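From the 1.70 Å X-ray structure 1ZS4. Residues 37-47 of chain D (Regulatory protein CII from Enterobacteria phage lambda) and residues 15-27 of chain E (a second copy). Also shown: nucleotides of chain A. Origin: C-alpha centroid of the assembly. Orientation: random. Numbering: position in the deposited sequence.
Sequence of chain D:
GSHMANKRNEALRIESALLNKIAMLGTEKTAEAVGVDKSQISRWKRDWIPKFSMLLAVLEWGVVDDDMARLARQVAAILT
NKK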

# COMPACT_ATOMS: atom_id res chain seq x y z
N ASP D 37 12.58 -0.72 -2.05
CA ASP D 37 12.45 0.73 -2.02
C ASP D 37 10.99 1.04 -1.70
O ASP D 37 10.08 0.51 -2.33
N LYS D 38 10.78 1.92 -0.72
CA LYS D 38 9.43 2.29 -0.29
C LYS D 38 8.57 2.83 -1.43
O LYS D 38 7.34 2.75 -1.37
N SER D 39 9.21 3.38 -2.46
CA SER D 39 8.46 3.93 -3.58
C SER D 39 7.90 2.84 -4.49
O SER D 39 7.21 3.13 -5.46
N GLN D 40 8.20 1.57 -4.19
CA GLN D 40 7.66 0.48 -4.99
C GLN D 40 7.21 -0.68 -4.10
O GLN D 40 7.23 -1.85 -4.51
N ILE D 41 6.79 -0.35 -2.89
CA ILE D 41 6.35 -1.36 -1.95
C ILE D 41 4.98 -1.94 -2.33
O ILE D 41 4.73 -3.13 -2.08
N SER D 42 4.11 -1.13 -2.93
CA SER D 42 2.79 -1.65 -3.32
C SER D 42 3.00 -2.71 -4.39
O SER D 42 2.33 -3.75 -4.40
N ARG D 43 3.95 -2.41 -5.29
CA ARG D 43 4.32 -3.29 -6.39
C ARG D 43 4.88 -4.59 -5.82
O ARG D 43 4.49 -5.68 -6.25
N TRP D 44 5.78 -4.49 -4.84
CA TRP D 44 6.33 -5.69 -4.22
C TRP D 44 5.23 -6.55 -3.59
O TRP D 44 5.21 -7.77 -3.76
N LYS D 45 4.31 -5.92 -2.86
CA LYS D 45 3.22 -6.69 -2.26
C LYS D 45 2.45 -7.40 -3.37
O LYS D 45 2.12 -8.57 -3.24
N ARG D 46 2.17 -6.67 -4.45
CA ARG D 46 1.46 -7.22 -5.61
C ARG D 46 2.16 -8.47 -6.14
O ARG D 46 1.53 -9.51 -6.37
N ASP D 47 3.47 -8.35 -6.32
CA ASP D 47 4.29 -9.43 -6.87
C ASP D 47 4.65 -10.57 -5.94
O ASP D 47 4.69 -11.72 -6.37
N GLU E 15 4.39 12.24 -3.65
CA GLU E 15 5.35 11.68 -4.60
C GLU E 15 5.44 10.16 -4.45
O GLU E 15 5.43 9.42 -5.43
N SER E 16 5.52 9.71 -3.21
CA SER E 16 5.62 8.27 -2.95
C SER E 16 4.35 7.58 -3.44
O SER E 16 4.40 6.47 -3.98
N ALA E 17 3.20 8.24 -3.24
CA ALA E 17 1.92 7.68 -3.67
C ALA E 17 1.87 7.54 -5.18
O ALA E 17 1.44 6.51 -5.70
N LEU E 18 2.30 8.58 -5.89
CA LEU E 18 2.30 8.55 -7.34
C LEU E 18 3.25 7.47 -7.86
O LEU E 18 2.87 6.69 -8.72
N LEU E 19 4.46 7.43 -7.33
CA LEU E 19 5.44 6.44 -7.77
C LEU E 19 4.96 5.04 -7.42
O LEU E 19 5.13 4.11 -8.21
N ASN E 20 4.35 4.89 -6.25
CA ASN E 20 3.85 3.57 -5.87
C ASN E 20 2.71 3.11 -6.78
O ASN E 20 2.64 1.94 -7.13
N LYS E 21 1.83 4.04 -7.16
CA LYS E 21 0.70 3.71 -8.04
C LYS E 21 1.16 3.34 -9.45
O LYS E 21 0.64 2.41 -10.08
N ILE E 22 2.15 4.08 -9.95
CA ILE E 22 2.69 3.81 -11.26
C ILE E 22 3.34 2.42 -11.23
O ILE E 22 3.13 1.62 -12.14
N ALA E 23 4.13 2.14 -10.20
CA ALA E 23 4.81 0.84 -10.13
C ALA E 23 3.81 -0.28 -9.98
O ALA E 23 4.02 -1.37 -10.52
N MET E 24 2.73 -0.03 -9.26
CA MET E 24 1.73 -1.06 -9.09
C MET E 24 1.08 -1.40 -10.41
O MET E 24 0.95 -2.57 -10.77
N LEU E 25 0.67 -0.39 -11.15
CA LEU E 25 0.05 -0.63 -12.45
C LEU E 25 1.13 -1.17 -13.39
O LEU E 25 0.86 -2.06 -14.20
N GLY E 26 2.34 -0.63 -13.25
CA GLY E 26 3.46 -1.03 -14.09
C GLY E 26 3.92 0.15 -14.92
O GLY E 26 3.10 0.91 -15.43
N THR E 27 5.23 0.33 -15.07
CA THR E 27 5.73 1.43 -15.87
C THR E 27 5.22 1.32 -17.31
O THR E 27 4.71 2.30 -17.85

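Arg43(D) makes the strongest polar link between the two copies and the DNA. Its NH1 donates to the backbone O of Ala23(E) at 2.8 Å. The same NH1 donates to OP1 of DT17 of chain A, also at 2.8 Å, and its NH2 reaches O3' of DG16 of chain A at 3.0 Å. All three acceptors lie at the edge of the guanidinium, near its plane. Thr27(E) N also donates to OP1 of DT17, at 2.8 Å, so both copies hold one phosphate oxygen. This suits a DNA-binding regulatory protein.

Arg43(D) is t at chi1 and p at chi2. Its NE forms a salt bridge with OD2 of Asp47(D) at 3.0 Å. Arg46(D) pairs with the other carboxylate oxygen, NE to OD1 of Asp47(D) at 2.8 Å. One aspartate thus braces both arginines, whose like charges lie close together. Arg46(D), t at chi1 and chi2, points its CB toward chain E. Its NH1 makes a weak hydrogen bond to O of Met24(E) at 2.5 Å. These carbonyls lie near the C-terminal end of the helix of chain E.

Asn20(E) is the second polar centre. Its chi1 of -96° lies between wells, and the amide end comes nearer to chain D than its sideways CB suggests. ND2 donates to O of Lys38(D) at 2.9 Å and to O of Ser16(E) in its own helix at 3.0 Å. OD1 accepts from N of Ser42(D) at 3.1 Å, almost in line. The side chain therefore meets the first turn of the chain D helix. Water 1 adds a bridge: it donates to OD1 of Asn20(E) at 2.7 Å and to O of Asn20(E) at 2.8 Å, and accepts from N of Arg43(D) at 2.8 Å.

Apolar packing surrounds these bonds. Ala23(E) points toward chain D. Its CB lies 3.8 Å from CB of Arg43(D) and 3.8 Å from CG of Gln40(D). Its small side chain fits where the backbones run close. The CB of Met24(E) points away, but the thioether end returns. Its CE touches CB of Ser42(D) at 3.6 Å, and its SD lies 3.7 Å from CB of Arg46(D). Ser42(D), rotamer m, points toward chain E. Leu19(E), m and t, also points in, with CD1 4.0 Å from CB of Ser39(D).

Ser39(D), rotamer p, turns its hydroxyl to its own chain: OG donates to OD2 of Asp37(D) at a very short 2.4 Å.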

# COMPACT_ATOMS: atom_id res chain seq x y z
CB ASP D 37 12.80 1.34 -3.38
CG ASP D 37 12.93 2.84 -3.31
OD1 ASP D 37 13.96 3.34 -2.78
OD2 ASP D 37 12.00 3.54 -3.77
CB LYS D 38 9.49 3.30 0.86
CG LYS D 38 10.87 3.92 1.08
CD LYS D 38 11.86 2.89 1.59
CE LYS D 38 13.29 3.28 1.25
NZ LYS D 38 13.49 3.39 -0.22
CB SER D 39 9.33 4.88 -4.41
OG SER D 39 10.21 4.15 -5.24
CB GLN D 40 8.70 0.00 -6.00
CG GLN D 40 9.06 1.04 -7.05
CD GLN D 40 9.96 0.49 -8.14
OE1 GLN D 40 10.62 -0.54 -7.95
NE2 GLN D 40 10.15 1.00 -9.35
CB ILE D 41 6.35 -0.79 -0.50
CG1 ILE D 41 6.28 -1.92 0.53
CG2 ILE D 41 5.19 0.17 -0.30
CD1 ILE D 41 7.45 -2.89 0.46
CB SER D 42 1.89 -0.53 -3.87
OG SER D 42 1.50 0.36 -2.83
CB ARG D 43 5.37 -2.57 -7.26
CG ARG D 43 6.10 -3.41 -8.31
CD ARG D 43 5.16 -4.04 -9.31
NE ARG D 43 5.91 -4.73 -10.36
CZ ARG D 43 6.31 -4.16 -11.50
NH1 ARG D 43 6.04 -2.87 -11.76
NH2 ARG D 43 7.01 -4.87 -12.37
CB TRP D 44 7.37 -5.33 -3.15
CG TRP D 44 7.92 -6.54 -2.45
CD1 TRP D 44 8.95 -7.34 -2.87
CD2 TRP D 44 7.42 -7.12 -1.24
NE1 TRP D 44 9.13 -8.38 -1.98
CE2 TRP D 44 8.21 -8.27 -0.97
CE3 TRP D 44 6.40 -6.78 -0.35
CZ2 TRP D 44 7.99 -9.08 0.14
CZ3 TRP D 44 6.18 -7.59 0.76
CH2 TRP D 44 6.98 -8.72 1.00
CB LYS D 45 2.28 -5.78 -1.47
CG LYS D 45 2.91 -5.16 -0.25
CD LYS D 45 1.93 -4.21 0.42
CE LYS D 45 2.56 -3.49 1.60
NZ LYS D 45 1.58 -2.54 2.19
CB ARG D 46 1.42 -6.17 -6.74
CG ARG D 46 0.72 -6.62 -8.03
CD ARG D 46 1.06 -5.72 -9.25
NE ARG D 46 2.30 -6.13 -9.92
CZ ARG D 46 2.78 -5.60 -11.04
NH1 ARG D 46 2.14 -4.61 -11.66
NH2 ARG D 46 3.91 -6.07 -11.57
CB ASP D 47 5.64 -8.90 -7.41
CG ASP D 47 5.50 -7.86 -8.50
OD1 ASP D 47 4.45 -7.81 -9.19
OD2 ASP D 47 6.47 -7.09 -8.68
CB GLU E 15 6.75 12.28 -4.36
CG GLU E 15 7.78 11.78 -5.37
CD GLU E 15 9.17 12.32 -5.09
OE1 GLU E 15 9.29 13.31 -4.33
OE2 GLU E 15 10.15 11.76 -5.63
CB SER E 16 5.84 8.02 -1.46
OG SER E 16 6.05 6.64 -1.21
CB ALA E 17 0.77 8.58 -3.19
CB LEU E 18 2.72 9.91 -7.91
CG LEU E 18 1.64 11.00 -7.83
CD1 LEU E 18 2.25 12.35 -8.19
CD2 LEU E 18 0.47 10.66 -8.76
CB LEU E 19 6.79 6.70 -7.11
CG LEU E 19 7.50 7.99 -7.52
CD1 LEU E 19 8.83 8.12 -6.77
CD2 LEU E 19 7.73 7.98 -9.01
CB ASN E 20 3.38 3.55 -4.42
CG ASN E 20 4.45 3.02 -3.48
OD1 ASN E 20 4.81 1.84 -3.55
ND2 ASN E 20 4.98 3.87 -2.62
CB LYS E 21 -0.30 4.88 -8.09
CG LYS E 21 -1.08 5.05 -6.79
CD LYS E 21 -1.92 6.32 -6.79
CE LYS E 21 -2.42 6.68 -5.38
NZ LYS E 21 -3.34 5.62 -4.84
CB ILE E 22 3.75 4.86 -11.66
CG1 ILE E 22 3.06 6.21 -11.87
CG2 ILE E 22 4.48 4.42 -12.94
CD1 ILE E 22 4.03 7.36 -12.08
CB ALA E 23 5.81 0.81 -8.97
CB MET E 24 0.64 -0.65 -8.10
CG MET E 24 -0.53 -1.61 -8.09
SD MET E 24 -0.38 -2.91 -6.85
CE MET E 24 -1.01 -2.07 -5.40
CB LEU E 25 -0.56 0.66 -13.01
CG LEU E 25 -1.21 0.55 -14.40
CD1 LEU E 25 -2.28 -0.55 -14.41
CD2 LEU E 25 -1.82 1.90 -14.77
CB THR E 27 7.26 1.50 -15.86
OG1 THR E 27 7.70 1.86 -14.54
CG2 THR E 27 7.76 2.55 -16.85
P DT A 17 7.45 -2.31 -15.45
OP1 DT A 17 6.89 -1.74 -14.18
OP2 DT A 17 6.73 -2.08 -16.73
O5' DT A 17 8.94 -1.76 -15.56
C5' DT A 17 9.86 -2.08 -14.53
C4' DT A 17 11.14 -1.29 -14.63
O4' DT A 17 11.90 -1.74 -15.77
C3' DT A 17 10.97 0.22 -14.85
O3' DT A 17 12.07 0.87 -14.18
C2' DT A 17 11.00 0.35 -16.36
C1' DT A 17 12.03 -0.71 -16.73
N1 DT A 17 12.02 -1.32 -18.07
C2 DT A 17 13.19 -1.31 -18.83
O2 DT A 17 14.25 -0.83 -18.43
N3 DT A 17 13.07 -1.89 -20.07
C4 DT A 17 11.93 -2.47 -20.61
O4 DT A 17 11.98 -2.98 -21.74
C5 DT A 17 10.75 -2.44 -19.77
C7 DT A 17 9.48 -3.03 -20.28
C6 DT A 17 10.86 -1.88 -18.56
P DG A 16 5.03 -8.29 -17.46
OP1 DG A 16 4.07 -8.33 -16.33
OP2 DG A 16 4.54 -7.97 -18.83
O5' DG A 16 6.15 -7.24 -17.05
C5' DG A 16 6.81 -7.39 -15.81
C4' DG A 16 7.76 -6.25 -15.53
O4' DG A 16 9.00 -6.46 -16.26
C3' DG A 16 7.22 -4.90 -16.02
O3' DG A 16 7.69 -3.87 -15.13
C2' DG A 16 7.80 -4.79 -17.42
C1' DG A 16 9.17 -5.42 -17.20
N9 DG A 16 9.97 -5.87 -18.33
C8 DG A 16 9.55 -6.56 -19.45
N7 DG A 16 10.50 -6.73 -20.33
C5 DG A 16 11.62 -6.13 -19.76
C6 DG A 16 12.95 -5.99 -20.25
O6 DG A 16 13.42 -6.37 -21.34
N1 DG A 16 13.76 -5.31 -19.34
C2 DG A 16 13.34 -4.84 -18.11
N2 DG A 16 14.27 -4.19 -17.37
N3 DG A 16 12.12 -4.98 -17.65
C4 DG A 16 11.31 -5.62 -18.52
O HOH W 1 4.49 0.29 -5.75